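Local coordinates for protein ATP-dependent kinase YFH7 (Saccharomyces cerevisiae, PDB 2GA8) that acts as an ATP-dependent P-loop kinase and could be involved in assembly of the endoplasmic reticulum membrane, at residues 50-55 against 224-229. Numbering follows the deposited sequence.
Sequences EKYHTF and EKLSKT
Ser227 OG takes part in two hydrogen bonds: the phenol of Tyr52 donates its proton to it, OH to OG 2.8 Å, and OG in turn hydrogen-bonds to the carbonyl oxygen of Phe223, one turn back in its own helix. The contact is helix-to-helix packing at the periphery of this P-loop kinase, away from the ATP-binding loop, joining helix 47-58 to the last turn of the short helix 222-227. Tyr52 makes the reach. Its CG stands anti to the backbone N (chi1 -172°), and although the bond from CA to CB does not aim at 224-229, the end of the side chain comes nearer and brings OH to the serine. OG lies at the edge of that ring, in its plane, and the bond satisfies the buried phenol OH. Leu226 comes at the same ring obliquely, its CD1 3.4 Å from CE1 of Tyr52 and 3.6 Å from the phenol OH. Ile63 and Ile155 also touch Tyr52, extending the apolar surroundings of its ring.

One turn further along, Phe55 sends its CB toward 224-229, and its ring meets both Glu224 and Ser227. CE2 of Phe55 approaches Ser227 OG at 3.7 Å, a van der Waals contact beside the tyrosine bond. At the far end of the Phe55 ring, CZ rests 3.6 Å from the backbone N of Glu224, whose amide is bonded to Ser221 OG, and 4.1 Å from the carboxylate oxygen OE1 of the same glutamate.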
loop_
_atom_site.group_PDB
_atom_site.type_symbol
_atom_site.label_atom_id
_atom_site.label_comp_id
_atom_site.label_asym_id
_atom_site.label_seq_id
_atom_site.Cartn_x
_atom_site.Cartn_y
_atom_site.Cartn_z
ATOM N N GLU A 50 -15.463 9.049 8.779
ATOM C CA GLU A 50 -16.488 9.468 9.734
ATOM C C GLU A 50 -16.935 10.897 9.451
ATOM O O GLU A 50 -18.130 11.203 9.491
ATOM C CB GLU A 50 -15.963 9.346 11.165
ATOM C CG GLU A 50 -16.023 7.926 11.697
ATOM C CD GLU A 50 -15.342 7.772 13.043
ATOM O OE1 GLU A 50 -15.531 8.652 13.911
ATOM O OE2 GLU A 50 -14.625 6.761 13.234
ATOM N N LYS A 51 -15.975 11.773 9.163
ATOM C CA LYS A 51 -16.291 13.159 8.852
ATOM C C LYS A 51 -17.172 13.207 7.612
ATOM O O LYS A 51 -18.127 13.987 7.542
ATOM C CB LYS A 51 -15.013 13.956 8.584
ATOM C CG LYS A 51 -14.178 14.259 9.812
ATOM C CD LYS A 51 -12.844 14.866 9.402
ATOM C CE LYS A 51 -12.065 15.386 10.598
ATOM N NZ LYS A 51 -12.759 16.535 11.248
ATOM N N TYR A 52 -16.853 12.372 6.628
ATOM C CA TYR A 52 -17.637 12.353 5.404
ATOM C C TYR A 52 -19.056 11.853 5.660
ATOM O O TYR A 52 -20.020 12.389 5.116
ATOM C CB TYR A 52 -16.971 11.471 4.346
ATOM C CG TYR A 52 -17.643 11.567 2.996
ATOM C CD1 TYR A 52 -17.736 12.789 2.331
ATOM C CD2 TYR A 52 -18.200 10.442 2.387
ATOM C CE1 TYR A 52 -18.367 12.893 1.095
ATOM C CE2 TYR A 52 -18.838 10.534 1.149
ATOM C CZ TYR A 52 -18.916 11.760 0.513
ATOM O OH TYR A 52 -19.538 11.857 -0.704
ATOM N N HIS A 53 -19.183 10.823 6.489
ATOM C CA HIS A 53 -20.499 10.270 6.794
ATOM C C HIS A 53 -21.352 11.311 7.510
ATOM O O HIS A 53 -22.551 11.431 7.253
ATOM C CB HIS A 53 -20.344 9.008 7.645
ATOM C CG HIS A 53 -19.651 7.886 6.935
ATOM N ND1 HIS A 53 -18.981 6.882 7.600
ATOM C CD2 HIS A 53 -19.524 7.610 5.614
ATOM C CE1 HIS A 53 -18.469 6.037 6.722
ATOM N NE2 HIS A 53 -18.785 6.457 5.509
ATOM N N THR A 54 -20.726 12.071 8.401
ATOM C CA THR A 54 -21.428 13.113 9.138
ATOM C C THR A 54 -21.903 14.172 8.147
ATOM O O THR A 54 -23.002 14.721 8.272
ATOM C CB THR A 54 -20.497 13.766 10.184
ATOM O OG1 THR A 54 -20.092 12.781 11.146
ATOM C CG2 THR A 54 -21.208 14.911 10.898
ATOM N N PHE A 55 -21.065 14.461 7.157
ATOM C CA PHE A 55 -21.402 15.437 6.131
ATOM C C PHE A 55 -22.637 14.975 5.353
ATOM O O PHE A 55 -23.567 15.752 5.122
ATOM C CB PHE A 55 -20.219 15.607 5.173
ATOM C CG PHE A 55 -20.548 16.385 3.932
ATOM C CD1 PHE A 55 -20.656 17.772 3.966
ATOM C CD2 PHE A 55 -20.764 15.725 2.723
ATOM C CE1 PHE A 55 -20.973 18.496 2.813
ATOM C CE2 PHE A 55 -21.082 16.437 1.569
ATOM C CZ PHE A 55 -21.185 17.824 1.614
ATOM N N GLU A 224 -18.325 18.681 -0.403
ATOM C CA GLU A 224 -19.298 19.027 -1.436
ATOM C C GLU A 224 -18.641 18.820 -2.804
ATOM O O GLU A 224 -19.214 18.202 -3.705
ATOM C CB GLU A 224 -19.718 20.494 -1.293
ATOM C CG GLU A 224 -20.744 20.963 -2.308
ATOM C CD GLU A 224 -22.157 20.571 -1.929
ATOM O OE1 GLU A 224 -22.561 20.875 -0.789
ATOM O OE2 GLU A 224 -22.862 19.969 -2.768
ATOM N N LYS A 225 -17.423 19.331 -2.945
ATOM C CA LYS A 225 -16.685 19.207 -4.199
ATOM C C LYS A 225 -16.420 17.756 -4.586
ATOM O O LYS A 225 -16.631 17.359 -5.730
ATOM C CB LYS A 225 -15.349 19.941 -4.090
ATOM C CG LYS A 225 -15.471 21.426 -3.830
ATOM C CD LYS A 225 -14.095 22.027 -3.651
ATOM C CE LYS A 225 -14.162 23.474 -3.229
ATOM N NZ LYS A 225 -12.798 24.000 -2.958
ATOM N N LEU A 226 -15.950 16.956 -3.637
ATOM C CA LEU A 226 -15.664 15.566 -3.950
ATOM C C LEU A 226 -16.936 14.785 -4.283
ATOM O O LEU A 226 -16.937 13.942 -5.183
ATOM C CB LEU A 226 -14.911 14.902 -2.786
ATOM C CG LEU A 226 -15.629 14.561 -1.484
ATOM C CD1 LEU A 226 -16.420 13.264 -1.654
ATOM C CD2 LEU A 226 -14.593 14.394 -0.374
ATOM N N SER A 227 -18.018 15.086 -3.570
ATOM C CA SER A 227 -19.293 14.405 -3.773
ATOM C C SER A 227 -19.855 14.584 -5.175
ATOM O O SER A 227 -20.529 13.700 -5.692
ATOM C CB SER A 227 -20.329 14.893 -2.753
ATOM O OG SER A 227 -19.974 14.510 -1.438
ATOM N N LYS A 228 -19.565 15.726 -5.787
ATOM C CA LYS A 228 -20.063 16.023 -7.125
ATOM C C LYS A 228 -19.093 15.628 -8.235
ATOM O O LYS A 228 -19.377 15.851 -9.406
ATOM C CB LYS A 228 -20.360 17.521 -7.253
ATOM C CG LYS A 228 -21.423 18.055 -6.303
ATOM C CD LYS A 228 -22.772 17.408 -6.563
ATOM C CE LYS A 228 -23.869 18.057 -5.733
ATOM N NZ LYS A 228 -25.158 17.328 -5.877
ATOM N N THR A 229 -17.961 15.029 -7.878
ATOM C CA THR A 229 -16.965 14.684 -8.887
ATOM C C THR A 229 -16.500 13.230 -8.973
ATOM O O THR A 229 -15.426 12.956 -9.516
ATOM C CB THR A 229 -15.728 15.592 -8.737
ATOM O OG1 THR A 229 -15.239 15.519 -7.392
ATOM C CG2 THR A 229 -16.095 17.040 -9.059
#